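Local coordinates for Zn-dependent hydrolase of metallo-beta-lactamase superfamily TM0207 (PDB 1VJN), which probably works as a zinc-dependent hydrolase built on the metallo-hydrolase/oxidoreductase fold, at residues Met13-Phe18 with Asn201-Phe206; Leu25-Lys30 with Asn84-Lys89; Gly29-Thr34 with Pro46-Asp51; Arg73-Pro78 with Ile107-Glu112; Lys117-Gly122 with Asp140-Pro145. All blocks are in the same frame, centred on the assembly; numbering follows the deposited sequence.

Contact 1. Residues Met13-Phe18 with Asn201-Phe206; sequences MKITWF and NILELF
Strands 13-18 and 202-205 pair antiparallel at the border of one sheet of the metallo-beta-lactamase sandwich, strand 202-205 being outermost in that sheet. M13 with L205 and I15 with L203 are hydrogen-bonded pairs; I15 N reaches L203 O at 2.8 Å almost straight (174°), nearly along the C=O axis. The pairing closes with W17 N on N201 O at 2.9 Å. On one face, M13 (selenomethionine) and L205 lie side by side, CG of M13 4.1 Å from CB of L205, and M13 takes the crowded first torsion (chi1 72°), with CG between N and carbonyl carbon. On the other face, K14 swings CG anti to its backbone N (chi1 175°), so its CD packs against I202 CG2 (3.7 Å) and E204 CG (3.9 Å); the charged tips do not meet, K14 NZ staying 5.2 Å from E204 OE2. Farther out, strand 22-27 binds the second edge of strand 13-18, and V141 lies under I15 and L205. W17, its NE1 bonded to H20 O, stacks on F23. W17 O is buried here without a polar partner, and N201 CB comes to 3.8 Å from it.

Contact 2. Residues Leu25-Lys30 with Asn84-Lys89; sequences LEMEGK and NGVKIK
Two tight turns meet here, each joining neighbouring antiparallel strands. In the backbone, M27 and K30 hydrogen-bond reciprocally, M27 N to K30 O at 3.1 Å and K30 N to M27 O at 3.2 Å. They enclose a two-residue hairpin loop, E28-G29, whose positive phi values fit a type I' turn. N84-G85 has the same backbone shape, between strands 79-83 and 86-95. No hydrogen bond crosses between the turns. The apolar part gathers on V86, whose CG2 sits anti to its carbonyl carbon and points at the first hairpin. It touches E28 CG at 3.7 Å, the two side chains crossing obliquely, and M27 CG more loosely at 4.3 Å. A chi1 of -44° sets E28 CG anti to its carbonyl carbon, against V86 CG2; the bend at chi2 (-78°) then turns the carboxylate. The remaining packing sets an aliphatic chain against a polar residue: K30, bent at chi2 (-56°), crosses N84 at about a right angle. Its CE lies 3.5 Å from N84 CB and its CG 3.6 Å from N84 O. Around the pair, E114 accepts from E28 N, and D51 touches both K30 and N84. With E28 meeting V86 through CG, and K30 meeting N84 mainly through carbons, the turns are held by van der Waals contact and carry no directional polar link, M27 and V86 being buried and N84 and G85 at the surface.

Contact 3. Residues Gly29-Thr34 with Pro46-Asp51; sequences GKTIVT and PNVTAD
Strand 30-34 is gripped by the loop that leads from it to strand 52-54, its parallel neighbour in the sheet. Two hydrogen bonds, both involving T31 and D51, do the polar work. T31 N gives its hydrogen to D51 OD2 at 2.8 Å, which accepts on its anti lone pair, turned from the other carboxylate oxygen. D51 N returns one to T31 O at 3.0 Å, in the carbonyl plane and moderately bent (150°). D51 thus serves T31 with side chain and main chain together, its CG swung anti to the carbonyl carbon (chi1 -58°). OD2 also lies 3.1 Å from K30 CA, and the K30 chain crosses the carboxylate at about a right angle, CD 3.4 Å from OD2. The ammonium makes no bond with it: K30 NZ is 4.9 Å from D51 OD1. Apolar contacts fill the other end, where V33 CG2 touches V48 CG1 (3.7 Å) and A50 CB (3.8 Å). F18 from strand 13-19 packs on V48, while V33 bonds through its backbone to V52 and T54. An amide on one oxygen and a lysine nearby would both stabilise negative charge, so D51 is probably ionised; its side chain and amide together tie the loop to T31.

Contact 4. Residues Arg73-Pro78 with Ile107-Glu112; sequences RVIDRP and IVFVFE
I107 CD1 is pushed into the backbone of the 76-78 turn, and this is the tightest spot where the loop after end strand 73-75 of one sheet meets strand 105-113 of the other sheet of the sandwich. The methyl lies 3.2 Å from D76 O, 3.6 Å from R77 CA and 3.7 Å from P78 CD. F109 extends the close part, with CG anti to the carbonyl carbon (chi1 -75°): its CE1 meets I75 CG2 at 3.7 Å and its CZ lies 3.6 Å from I75 O, the two side chains crossing obliquely. Within its own strand, I107 CG2 rests 3.5 Å above one face of the F109 ring, toward the rim, and probably helps to set its tilt. The outer side is looser. D76 and R77 start their side chains away from strand 107-112 and form a long ion pair with each other, R77 NE to D76 OD1 at 3.9 Å. R73 NH1 bonds to the O of the next residue, V74, at 3.3 Å, well out of the carbonyl plane. K105 NZ bonds to D76 O, and Y81 OH to R77 O, so both turn carbonyls have partners. Strand 73-75 runs beside strand 52-54, while I88 of strand 86-95 touches I75 and F109 and T54 packs on F109.

Contact 5. Residues Lys117-Gly122 with Asp140-Pro145; sequences KVCHLG and DVLLVP
H120 and L143 cross at about a right angle, L143 CD1 meeting H120 CD2 at 3.8 Å. The imidazole is held by two bonds: G122 N donates to ND1 (3.1 Å), tilted from the ring plane, and NE2 bonds to A21 O, consistent with a proton on NE2. On the same face, V118 and V141 lie side by side, V118 CG2 4.1 Å from V141 CB. Beyond the strand end, L121 CD1 reaches L142 CD1 obliquely (3.5 Å) and runs alongside V144 CG2 (3.7 Å). The backbones pair in parallel register: C119 N donates to V141 O, and C119 O accepts from L143 N. At the start, K117 N meets D140 OD2 at 2.8 Å on its anti lone pair, and K117 O takes both D140 N and V141 N. The strands belong to a beta-alpha-beta unit with helix 130-136. Strands 105-113 and 168-172 flank them, strand 22-27 covers V118 and L143, and helix 154-163 covers L121, L142 and V144.

Contact 5 is the buried heart of one sheet, contact 1 the partly exposed border of the other; both rest on regular backbone bonding, parallel in the first and antiparallel in the second. They meet where L205 and I15 pack on V141. Contacts 2, 3 and 4 are also only partly buried: contact 2 sets turn against turn without a hydrogen bond, contact 3 ties loop to strand through a carboxylate and a backbone amide of D51, contact 4 relies on aliphatic and aromatic packing between the sheets. Contacts 2 and 3 share G29 and K30 of one hairpin, and K30 touches N84 in one and D51 in the other. E112 of contact 4 salt-bridges K117 of contact 5.

Contact 1. Residues Met13-Phe18 with Asn201-Phe206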
# COMPACT_ATOMS: atom_id res chain seq x y z
N MSE A 13 11.26 8.60 -6.33
CA MSE A 13 10.73 7.25 -6.33
C MSE A 13 9.57 7.03 -7.29
O MSE A 13 8.88 7.95 -7.69
CB MSE A 13 10.32 6.84 -4.92
CG MSE A 13 9.09 7.49 -4.38
SE MSE A 13 8.50 6.53 -2.77
CE MSE A 13 8.36 4.61 -3.48
N LYS A 14 9.34 5.78 -7.64
CA LYS A 14 8.32 5.44 -8.59
C LYS A 14 7.47 4.31 -8.06
O LYS A 14 7.97 3.30 -7.55
CB LYS A 14 8.94 5.03 -9.91
CG LYS A 14 7.92 4.54 -10.90
CD LYS A 14 8.42 4.66 -12.34
CE LYS A 14 8.86 3.37 -12.96
NZ LYS A 14 9.07 3.63 -14.44
N ILE A 15 6.17 4.53 -8.16
CA ILE A 15 5.16 3.54 -7.75
C ILE A 15 4.36 3.16 -8.97
O ILE A 15 3.89 4.06 -9.70
CB ILE A 15 4.21 4.11 -6.70
CG1 ILE A 15 4.97 4.51 -5.42
CG2 ILE A 15 3.11 3.07 -6.36
CD1 ILE A 15 4.31 5.65 -4.66
N THR A 16 4.23 1.86 -9.20
CA THR A 16 3.45 1.30 -10.29
C THR A 16 2.39 0.40 -9.72
O THR A 16 2.68 -0.49 -8.95
CB THR A 16 4.34 0.47 -11.27
OG1 THR A 16 5.31 1.31 -11.89
CG2 THR A 16 3.53 -0.09 -12.44
N TRP A 17 1.16 0.61 -10.15
CA TRP A 17 0.07 -0.22 -9.72
C TRP A 17 -0.22 -1.26 -10.80
O TRP A 17 -0.36 -0.94 -11.96
CB TRP A 17 -1.15 0.65 -9.44
CG TRP A 17 -2.27 -0.09 -8.83
CD1 TRP A 17 -2.21 -1.12 -7.92
CD2 TRP A 17 -3.64 0.17 -9.03
NE1 TRP A 17 -3.47 -1.52 -7.58
CE2 TRP A 17 -4.37 -0.74 -8.26
CE3 TRP A 17 -4.35 1.09 -9.83
CZ2 TRP A 17 -5.76 -0.75 -8.24
CZ3 TRP A 17 -5.73 1.07 -9.80
CH2 TRP A 17 -6.42 0.16 -9.01
N PHE A 18 -0.32 -2.52 -10.39
CA PHE A 18 -0.65 -3.64 -11.27
C PHE A 18 -2.06 -4.18 -11.03
O PHE A 18 -2.49 -5.14 -11.69
CB PHE A 18 0.38 -4.75 -11.06
CG PHE A 18 1.72 -4.39 -11.57
CD1 PHE A 18 1.98 -4.43 -12.91
CD2 PHE A 18 2.71 -3.97 -10.71
CE1 PHE A 18 3.21 -4.10 -13.38
CE2 PHE A 18 3.94 -3.63 -11.18
CZ PHE A 18 4.19 -3.70 -12.51
N ASN A 201 -1.15 4.33 -14.37
CA ASN A 201 -0.62 3.25 -13.56
C ASN A 201 0.71 3.52 -12.89
O ASN A 201 1.24 2.64 -12.23
CB ASN A 201 -0.54 1.93 -14.37
CG ASN A 201 0.55 1.94 -15.45
OD1 ASN A 201 0.83 2.95 -16.02
ND2 ASN A 201 1.19 0.79 -15.68
N ILE A 202 1.28 4.71 -13.10
CA ILE A 202 2.54 5.11 -12.49
C ILE A 202 2.41 6.45 -11.77
O ILE A 202 1.81 7.40 -12.28
CB ILE A 202 3.63 5.22 -13.57
CG1 ILE A 202 3.90 3.85 -14.20
CG2 ILE A 202 4.93 5.75 -13.00
CD1 ILE A 202 4.50 3.92 -15.63
N LEU A 203 2.97 6.51 -10.57
CA LEU A 203 3.16 7.77 -9.89
C LEU A 203 4.64 7.94 -9.61
O LEU A 203 5.26 7.06 -9.00
CB LEU A 203 2.39 7.79 -8.60
CG LEU A 203 2.47 9.08 -7.78
CD1 LEU A 203 1.74 10.21 -8.51
CD2 LEU A 203 1.86 8.80 -6.42
N GLU A 204 5.23 9.04 -10.06
CA GLU A 204 6.60 9.38 -9.69
C GLU A 204 6.61 10.54 -8.72
O GLU A 204 5.83 11.48 -8.88
CB GLU A 204 7.44 9.70 -10.92
CG GLU A 204 7.75 8.45 -11.70
CD GLU A 204 8.49 8.74 -12.98
OE1 GLU A 204 9.69 9.10 -12.86
OE2 GLU A 204 7.88 8.63 -14.07
N LEU A 205 7.46 10.45 -7.70
CA LEU A 205 7.65 11.54 -6.72
C LEU A 205 9.09 11.94 -6.79
O LEU A 205 9.97 11.08 -6.77
CB LEU A 205 7.37 11.09 -5.29
CG LEU A 205 6.03 10.44 -4.98
CD1 LEU A 205 5.98 10.20 -3.50
CD2 LEU A 205 4.83 11.30 -5.41
N PHE A 206 9.33 13.23 -6.90
CA PHE A 206 10.66 13.77 -7.08
C PHE A 206 11.17 14.43 -5.80
O PHE A 206 12.33 14.83 -5.74
CB PHE A 206 10.65 14.73 -8.27
CG PHE A 206 10.21 14.07 -9.53
CD1 PHE A 206 11.12 13.44 -10.36
CD2 PHE A 206 8.86 14.03 -9.88
CE1 PHE A 206 10.72 12.80 -11.52
CE2 PHE A 206 8.45 13.40 -11.05
CZ PHE A 206 9.39 12.77 -11.86

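Contact 2. Residues Leu25-Lys30 with Asn84-Lys89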
# COMPACT_ATOMS: atom_id res chain seq x y z
N LEU A 25 7.25 -0.66 -6.04
CA LEU A 25 7.92 0.55 -5.52
C LEU A 25 9.38 0.53 -5.88
O LEU A 25 10.10 -0.40 -5.54
CB LEU A 25 7.81 0.61 -3.98
CG LEU A 25 6.45 0.32 -3.39
CD1 LEU A 25 6.56 0.27 -1.86
CD2 LEU A 25 5.47 1.37 -3.83
N GLU A 26 9.83 1.57 -6.55
CA GLU A 26 11.24 1.74 -6.83
C GLU A 26 11.86 2.89 -6.03
O GLU A 26 11.40 4.03 -6.09
CB GLU A 26 11.45 1.96 -8.30
CG GLU A 26 10.96 0.81 -9.14
CD GLU A 26 10.89 1.14 -10.61
OE1 GLU A 26 11.89 1.66 -11.18
OE2 GLU A 26 9.83 0.87 -11.22
N MSE A 27 12.89 2.55 -5.27
CA MSE A 27 13.60 3.48 -4.41
C MSE A 27 14.99 2.90 -4.14
O MSE A 27 15.11 1.71 -3.83
CB MSE A 27 12.84 3.70 -3.09
CG MSE A 27 12.33 2.42 -2.39
SE MSE A 27 11.42 2.69 -0.59
CE MSE A 27 10.76 4.64 -0.74
N GLU A 28 16.02 3.72 -4.28
CA GLU A 28 17.41 3.34 -3.98
C GLU A 28 18.00 2.36 -5.00
O GLU A 28 18.85 1.56 -4.64
CB GLU A 28 17.52 2.69 -2.59
CG GLU A 28 16.76 3.38 -1.47
CD GLU A 28 17.45 4.63 -0.96
OE1 GLU A 28 18.64 4.85 -1.30
OE2 GLU A 28 16.80 5.38 -0.21
N GLY A 29 17.58 2.43 -6.27
CA GLY A 29 17.96 1.42 -7.27
C GLY A 29 17.46 0.01 -6.90
O GLY A 29 18.06 -0.98 -7.30
N LYS A 30 16.40 -0.09 -6.09
CA LYS A 30 15.83 -1.37 -5.72
C LYS A 30 14.35 -1.35 -6.03
O LYS A 30 13.77 -0.30 -6.17
CB LYS A 30 16.02 -1.67 -4.24
CG LYS A 30 17.50 -1.76 -3.80
CD LYS A 30 18.30 -2.80 -4.63
CE LYS A 30 19.81 -2.80 -4.30
NZ LYS A 30 20.66 -2.81 -5.54
N ASN A 84 18.90 -4.67 1.14
CA ASN A 84 19.49 -3.91 0.04
C ASN A 84 19.45 -2.39 0.27
O ASN A 84 19.20 -1.61 -0.67
CB ASN A 84 18.81 -4.31 -1.30
CG ASN A 84 18.97 -5.83 -1.63
OD1 ASN A 84 17.98 -6.59 -1.73
ND2 ASN A 84 20.21 -6.26 -1.80
N GLY A 85 19.71 -1.97 1.51
CA GLY A 85 19.71 -0.55 1.88
C GLY A 85 18.34 0.09 2.04
O GLY A 85 18.23 1.32 2.18
N VAL A 86 17.27 -0.72 1.99
CA VAL A 86 15.92 -0.23 2.33
C VAL A 86 15.53 -0.86 3.66
O VAL A 86 15.71 -2.06 3.84
CB VAL A 86 14.89 -0.54 1.22
CG1 VAL A 86 13.46 -0.32 1.67
CG2 VAL A 86 15.18 0.35 -0.00
N LYS A 87 15.07 -0.02 4.59
CA LYS A 87 14.52 -0.48 5.86
C LYS A 87 13.04 -0.86 5.67
O LYS A 87 12.23 -0.06 5.16
CB LYS A 87 14.64 0.60 6.94
CG LYS A 87 16.05 0.78 7.50
CD LYS A 87 16.28 2.18 8.09
CE LYS A 87 15.19 2.61 9.13
NZ LYS A 87 15.61 3.78 10.01
N ILE A 88 12.70 -2.08 6.04
CA ILE A 88 11.33 -2.54 5.99
C ILE A 88 10.87 -3.02 7.34
O ILE A 88 11.59 -3.73 8.07
CB ILE A 88 11.18 -3.68 4.99
CG1 ILE A 88 11.64 -3.25 3.58
CG2 ILE A 88 9.78 -4.12 4.96
CD1 ILE A 88 12.24 -4.37 2.82
N LYS A 89 9.63 -2.69 7.64
CA LYS A 89 9.04 -3.04 8.90
C LYS A 89 7.66 -3.62 8.66
O LYS A 89 6.85 -3.02 7.96
CB LYS A 89 8.97 -1.78 9.77
CG LYS A 89 8.34 -2.02 11.15
CD LYS A 89 8.42 -0.80 12.08
CE LYS A 89 8.23 -1.27 13.53
NZ LYS A 89 8.23 -0.17 14.59

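Contact 3. Residues Gly29-Thr34 with Pro46-Asp51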
# COMPACT_ATOMS: atom_id res chain seq x y z
N GLY A 29 17.58 2.43 -6.27
CA GLY A 29 17.96 1.42 -7.27
C GLY A 29 17.46 0.01 -6.90
O GLY A 29 18.06 -0.98 -7.30
N LYS A 30 16.40 -0.09 -6.09
CA LYS A 30 15.83 -1.37 -5.72
C LYS A 30 14.35 -1.35 -6.03
O LYS A 30 13.77 -0.30 -6.17
CB LYS A 30 16.02 -1.67 -4.24
CG LYS A 30 17.50 -1.76 -3.80
CD LYS A 30 18.30 -2.80 -4.63
CE LYS A 30 19.81 -2.80 -4.30
NZ LYS A 30 20.66 -2.81 -5.54
N THR A 31 13.75 -2.53 -6.09
CA THR A 31 12.36 -2.71 -6.40
C THR A 31 11.71 -3.59 -5.39
O THR A 31 12.17 -4.68 -5.10
CB THR A 31 12.23 -3.34 -7.82
OG1 THR A 31 12.66 -2.40 -8.79
CG2 THR A 31 10.78 -3.61 -8.19
N ILE A 32 10.60 -3.10 -4.85
CA ILE A 32 9.78 -3.88 -3.92
C ILE A 32 8.44 -4.15 -4.60
O ILE A 32 7.86 -3.24 -5.20
CB ILE A 32 9.54 -3.07 -2.66
CG1 ILE A 32 10.87 -2.79 -1.95
CG2 ILE A 32 8.63 -3.79 -1.75
CD1 ILE A 32 10.90 -1.53 -1.17
N VAL A 33 7.98 -5.39 -4.55
CA VAL A 33 6.65 -5.74 -5.03
C VAL A 33 5.77 -6.21 -3.85
O VAL A 33 6.16 -7.10 -3.07
CB VAL A 33 6.68 -6.77 -6.17
CG1 VAL A 33 5.22 -7.09 -6.68
CG2 VAL A 33 7.52 -6.27 -7.33
N THR A 34 4.64 -5.55 -3.66
CA THR A 34 3.69 -5.96 -2.64
C THR A 34 2.64 -6.86 -3.22
O THR A 34 2.21 -6.64 -4.32
CB THR A 34 2.96 -4.78 -2.06
OG1 THR A 34 2.19 -4.14 -3.09
CG2 THR A 34 3.97 -3.74 -1.61
N PRO A 46 1.93 -9.02 -13.58
CA PRO A 46 3.03 -8.08 -13.31
C PRO A 46 4.34 -8.59 -13.91
O PRO A 46 4.82 -9.65 -13.53
CB PRO A 46 3.11 -8.06 -11.76
CG PRO A 46 1.77 -8.55 -11.26
CD PRO A 46 1.21 -9.42 -12.35
N ASN A 47 4.89 -7.84 -14.86
CA ASN A 47 6.12 -8.25 -15.53
C ASN A 47 7.26 -7.41 -14.97
O ASN A 47 7.61 -6.37 -15.55
CB ASN A 47 5.96 -8.05 -17.04
CG ASN A 47 6.67 -9.12 -17.86
OD1 ASN A 47 7.49 -9.89 -17.35
ND2 ASN A 47 6.35 -9.17 -19.16
N VAL A 48 7.83 -7.84 -13.84
CA VAL A 48 8.78 -6.98 -13.08
C VAL A 48 9.85 -7.77 -12.31
O VAL A 48 9.56 -8.87 -11.82
CB VAL A 48 7.96 -6.02 -12.17
CG1 VAL A 48 8.64 -5.76 -10.81
CG2 VAL A 48 7.68 -4.69 -12.92
N THR A 49 11.06 -7.19 -12.22
CA THR A 49 12.22 -7.76 -11.51
C THR A 49 12.42 -7.20 -10.08
O THR A 49 12.81 -6.05 -9.88
CB THR A 49 13.53 -7.53 -12.30
OG1 THR A 49 13.57 -8.38 -13.45
CG2 THR A 49 14.75 -7.98 -11.51
N ALA A 50 12.21 -8.03 -9.06
CA ALA A 50 12.15 -7.54 -7.72
C ALA A 50 13.36 -7.94 -6.88
O ALA A 50 13.90 -9.02 -7.05
CB ALA A 50 10.86 -8.06 -7.10
N ASP A 51 13.70 -7.08 -5.92
CA ASP A 51 14.63 -7.35 -4.80
C ASP A 51 13.90 -7.87 -3.55
O ASP A 51 14.43 -8.67 -2.77
CB ASP A 51 15.34 -6.05 -4.45
CG ASP A 51 16.09 -5.48 -5.64
OD1 ASP A 51 17.05 -6.14 -6.06
OD2 ASP A 51 15.76 -4.44 -6.26

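Contact 4. Residues Arg73-Pro78 with Ile107-Glu112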
# COMPACT_ATOMS: atom_id res chain seq x y z
N ARG A 73 14.00 -11.36 -1.79
CA ARG A 73 13.69 -11.74 -0.43
C ARG A 73 12.16 -11.64 -0.27
O ARG A 73 11.57 -10.60 -0.55
CB ARG A 73 14.38 -10.78 0.53
CG ARG A 73 13.96 -10.89 1.97
CD ARG A 73 14.03 -12.26 2.50
NE ARG A 73 14.71 -12.27 3.79
CZ ARG A 73 14.12 -12.42 4.96
NH1 ARG A 73 12.79 -12.61 5.05
NH2 ARG A 73 14.87 -12.43 6.04
N VAL A 74 11.53 -12.73 0.15
CA VAL A 74 10.09 -12.72 0.41
C VAL A 74 9.95 -12.37 1.89
O VAL A 74 10.56 -13.04 2.69
CB VAL A 74 9.48 -14.10 0.22
CG1 VAL A 74 7.96 -14.06 0.64
CG2 VAL A 74 9.64 -14.53 -1.20
N ILE A 75 9.14 -11.38 2.24
CA ILE A 75 8.86 -11.04 3.64
C ILE A 75 7.36 -11.21 3.86
O ILE A 75 6.55 -10.57 3.20
CB ILE A 75 9.31 -9.62 3.97
CG1 ILE A 75 10.76 -9.43 3.64
CG2 ILE A 75 9.15 -9.30 5.45
CD1 ILE A 75 11.24 -8.05 3.84
N ASP A 76 7.00 -12.16 4.73
CA ASP A 76 5.61 -12.44 5.04
C ASP A 76 5.35 -12.57 6.53
O ASP A 76 4.36 -13.14 6.91
CB ASP A 76 5.15 -13.70 4.32
CG ASP A 76 5.97 -14.92 4.68
OD1 ASP A 76 6.82 -14.88 5.60
OD2 ASP A 76 5.84 -15.97 4.04
N ARG A 77 6.23 -12.00 7.35
CA ARG A 77 6.09 -11.96 8.80
C ARG A 77 6.42 -10.58 9.33
O ARG A 77 7.21 -9.87 8.73
CB ARG A 77 7.02 -12.99 9.44
CG ARG A 77 6.57 -14.36 9.17
CD ARG A 77 7.50 -15.45 9.53
NE ARG A 77 6.85 -16.68 9.07
CZ ARG A 77 5.99 -17.41 9.79
NH1 ARG A 77 5.70 -17.11 11.06
NH2 ARG A 77 5.44 -18.49 9.22
N PRO A 78 5.84 -10.21 10.48
CA PRO A 78 6.17 -8.93 11.13
C PRO A 78 7.66 -8.84 11.59
O PRO A 78 8.34 -9.85 11.69
CB PRO A 78 5.21 -8.86 12.32
CG PRO A 78 4.62 -10.18 12.47
CD PRO A 78 4.83 -10.97 11.24
N ILE A 107 -0.53 -8.13 7.65
CA ILE A 107 0.67 -7.43 7.97
C ILE A 107 0.74 -6.18 7.11
O ILE A 107 0.71 -6.26 5.91
CB ILE A 107 1.87 -8.30 7.74
CG1 ILE A 107 1.75 -9.62 8.51
CG2 ILE A 107 3.17 -7.57 8.19
CD1 ILE A 107 2.79 -10.60 8.19
N VAL A 108 0.86 -5.05 7.80
CA VAL A 108 1.13 -3.73 7.27
C VAL A 108 2.65 -3.63 7.12
O VAL A 108 3.40 -3.96 8.04
CB VAL A 108 0.64 -2.67 8.29
CG1 VAL A 108 1.13 -1.33 7.96
CG2 VAL A 108 -0.88 -2.72 8.44
N PHE A 109 3.10 -3.20 5.96
CA PHE A 109 4.53 -3.00 5.75
C PHE A 109 4.86 -1.56 5.58
O PHE A 109 4.15 -0.82 4.91
CB PHE A 109 4.99 -3.80 4.51
CG PHE A 109 5.09 -5.27 4.78
CD1 PHE A 109 6.17 -5.75 5.51
CD2 PHE A 109 4.13 -6.17 4.35
CE1 PHE A 109 6.26 -7.06 5.80
CE2 PHE A 109 4.25 -7.50 4.66
CZ PHE A 109 5.29 -7.95 5.36
N VAL A 110 5.97 -1.14 6.16
CA VAL A 110 6.43 0.20 6.02
C VAL A 110 7.81 0.17 5.34
O VAL A 110 8.70 -0.54 5.76
CB VAL A 110 6.50 0.88 7.38
CG1 VAL A 110 6.94 2.31 7.24
CG2 VAL A 110 5.14 0.84 8.07
N PHE A 111 7.96 0.95 4.29
CA PHE A 111 9.21 1.03 3.54
C PHE A 111 9.81 2.43 3.73
O PHE A 111 9.13 3.45 3.52
CB PHE A 111 8.97 0.74 2.07
CG PHE A 111 8.14 -0.48 1.85
CD1 PHE A 111 8.72 -1.73 1.85
CD2 PHE A 111 6.78 -0.37 1.68
CE1 PHE A 111 7.97 -2.85 1.66
CE2 PHE A 111 6.02 -1.50 1.51
CZ PHE A 111 6.60 -2.73 1.51
N GLU A 112 11.06 2.46 4.15
CA GLU A 112 11.73 3.72 4.45
C GLU A 112 12.89 3.82 3.50
O GLU A 112 13.79 2.99 3.53
CB GLU A 112 12.19 3.74 5.91
CG GLU A 112 12.82 5.06 6.37
CD GLU A 112 12.76 5.28 7.89
OE1 GLU A 112 12.24 4.42 8.64
OE2 GLU A 112 13.24 6.35 8.35

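Contact 5. Residues Lys117-Gly122 with Asp140-Pro145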
# COMPACT_ATOMS: atom_id res chain seq x y z
N LYS A 117 8.75 7.66 3.60
CA LYS A 117 8.17 6.48 4.22
C LYS A 117 6.87 6.14 3.52
O LYS A 117 5.94 6.94 3.42
CB LYS A 117 7.90 6.69 5.73
CG LYS A 117 9.12 6.59 6.62
CD LYS A 117 8.89 7.38 7.89
CE LYS A 117 9.97 7.13 8.93
NZ LYS A 117 11.16 8.00 8.68
N VAL A 118 6.83 4.92 3.02
CA VAL A 118 5.69 4.42 2.28
C VAL A 118 5.08 3.32 3.11
O VAL A 118 5.82 2.49 3.66
CB VAL A 118 6.12 3.87 0.90
CG1 VAL A 118 4.89 3.38 0.11
CG2 VAL A 118 6.88 4.93 0.11
N CYS A 119 3.75 3.32 3.19
CA CYS A 119 2.98 2.31 3.95
C CYS A 119 1.91 1.62 3.13
O CYS A 119 0.98 2.23 2.63
CB CYS A 119 2.31 2.95 5.19
SG CYS A 119 1.50 1.77 6.30
N HIS A 120 1.98 0.30 3.09
CA HIS A 120 0.96 -0.51 2.47
C HIS A 120 0.16 -1.15 3.58
O HIS A 120 0.65 -2.00 4.33
CB HIS A 120 1.62 -1.59 1.64
CG HIS A 120 0.68 -2.40 0.81
ND1 HIS A 120 -0.19 -3.33 1.35
CD2 HIS A 120 0.56 -2.51 -0.53
CE1 HIS A 120 -0.85 -3.92 0.36
NE2 HIS A 120 -0.38 -3.47 -0.79
N LEU A 121 -1.11 -0.80 3.66
CA LEU A 121 -1.91 -1.27 4.78
C LEU A 121 -2.53 -2.67 4.66
O LEU A 121 -3.15 -3.14 5.61
CB LEU A 121 -2.95 -0.23 5.10
CG LEU A 121 -2.46 1.05 5.84
CD1 LEU A 121 -3.61 2.05 5.89
CD2 LEU A 121 -1.90 0.80 7.25
N GLY A 122 -2.37 -3.33 3.52
CA GLY A 122 -2.89 -4.67 3.32
C GLY A 122 -4.42 -4.59 3.23
O GLY A 122 -4.96 -3.71 2.60
N ASP A 140 4.58 9.17 4.66
CA ASP A 140 4.54 10.08 3.51
C ASP A 140 3.59 9.65 2.40
O ASP A 140 2.85 10.46 1.85
CB ASP A 140 5.95 10.21 2.95
CG ASP A 140 6.91 10.77 3.98
OD1 ASP A 140 6.56 11.78 4.61
OD2 ASP A 140 8.01 10.23 4.27
N VAL A 141 3.65 8.38 2.04
CA VAL A 141 2.77 7.81 1.03
C VAL A 141 2.03 6.63 1.64
O VAL A 141 2.65 5.64 2.05
CB VAL A 141 3.56 7.30 -0.22
CG1 VAL A 141 2.59 6.82 -1.31
CG2 VAL A 141 4.43 8.35 -0.78
N LEU A 142 0.71 6.75 1.71
CA LEU A 142 -0.16 5.74 2.27
C LEU A 142 -1.00 5.01 1.19
O LEU A 142 -1.73 5.63 0.43
CB LEU A 142 -1.08 6.37 3.33
CG LEU A 142 -1.95 5.39 4.10
CD1 LEU A 142 -1.12 4.35 4.86
CD2 LEU A 142 -2.80 6.22 5.03
N LEU A 143 -0.91 3.68 1.17
CA LEU A 143 -1.73 2.83 0.33
C LEU A 143 -2.81 2.23 1.23
O LEU A 143 -2.49 1.46 2.15
CB LEU A 143 -0.89 1.74 -0.30
CG LEU A 143 0.42 2.25 -0.96
CD1 LEU A 143 1.24 1.06 -1.49
CD2 LEU A 143 0.17 3.20 -2.03
N VAL A 144 -4.07 2.61 0.99
CA VAL A 144 -5.12 2.38 2.01
C VAL A 144 -6.39 1.77 1.36
O VAL A 144 -6.84 2.27 0.36
CB VAL A 144 -5.42 3.71 2.82
CG1 VAL A 144 -5.99 4.76 1.94
CG2 VAL A 144 -6.42 3.48 3.95
N PRO A 145 -6.91 0.66 1.90
CA PRO A 145 -8.13 0.08 1.41
C PRO A 145 -9.33 0.92 1.83
O PRO A 145 -9.30 1.49 2.91
CB PRO A 145 -8.17 -1.30 2.12
CG PRO A 145 -7.43 -1.11 3.36
CD PRO A 145 -6.39 -0.10 3.04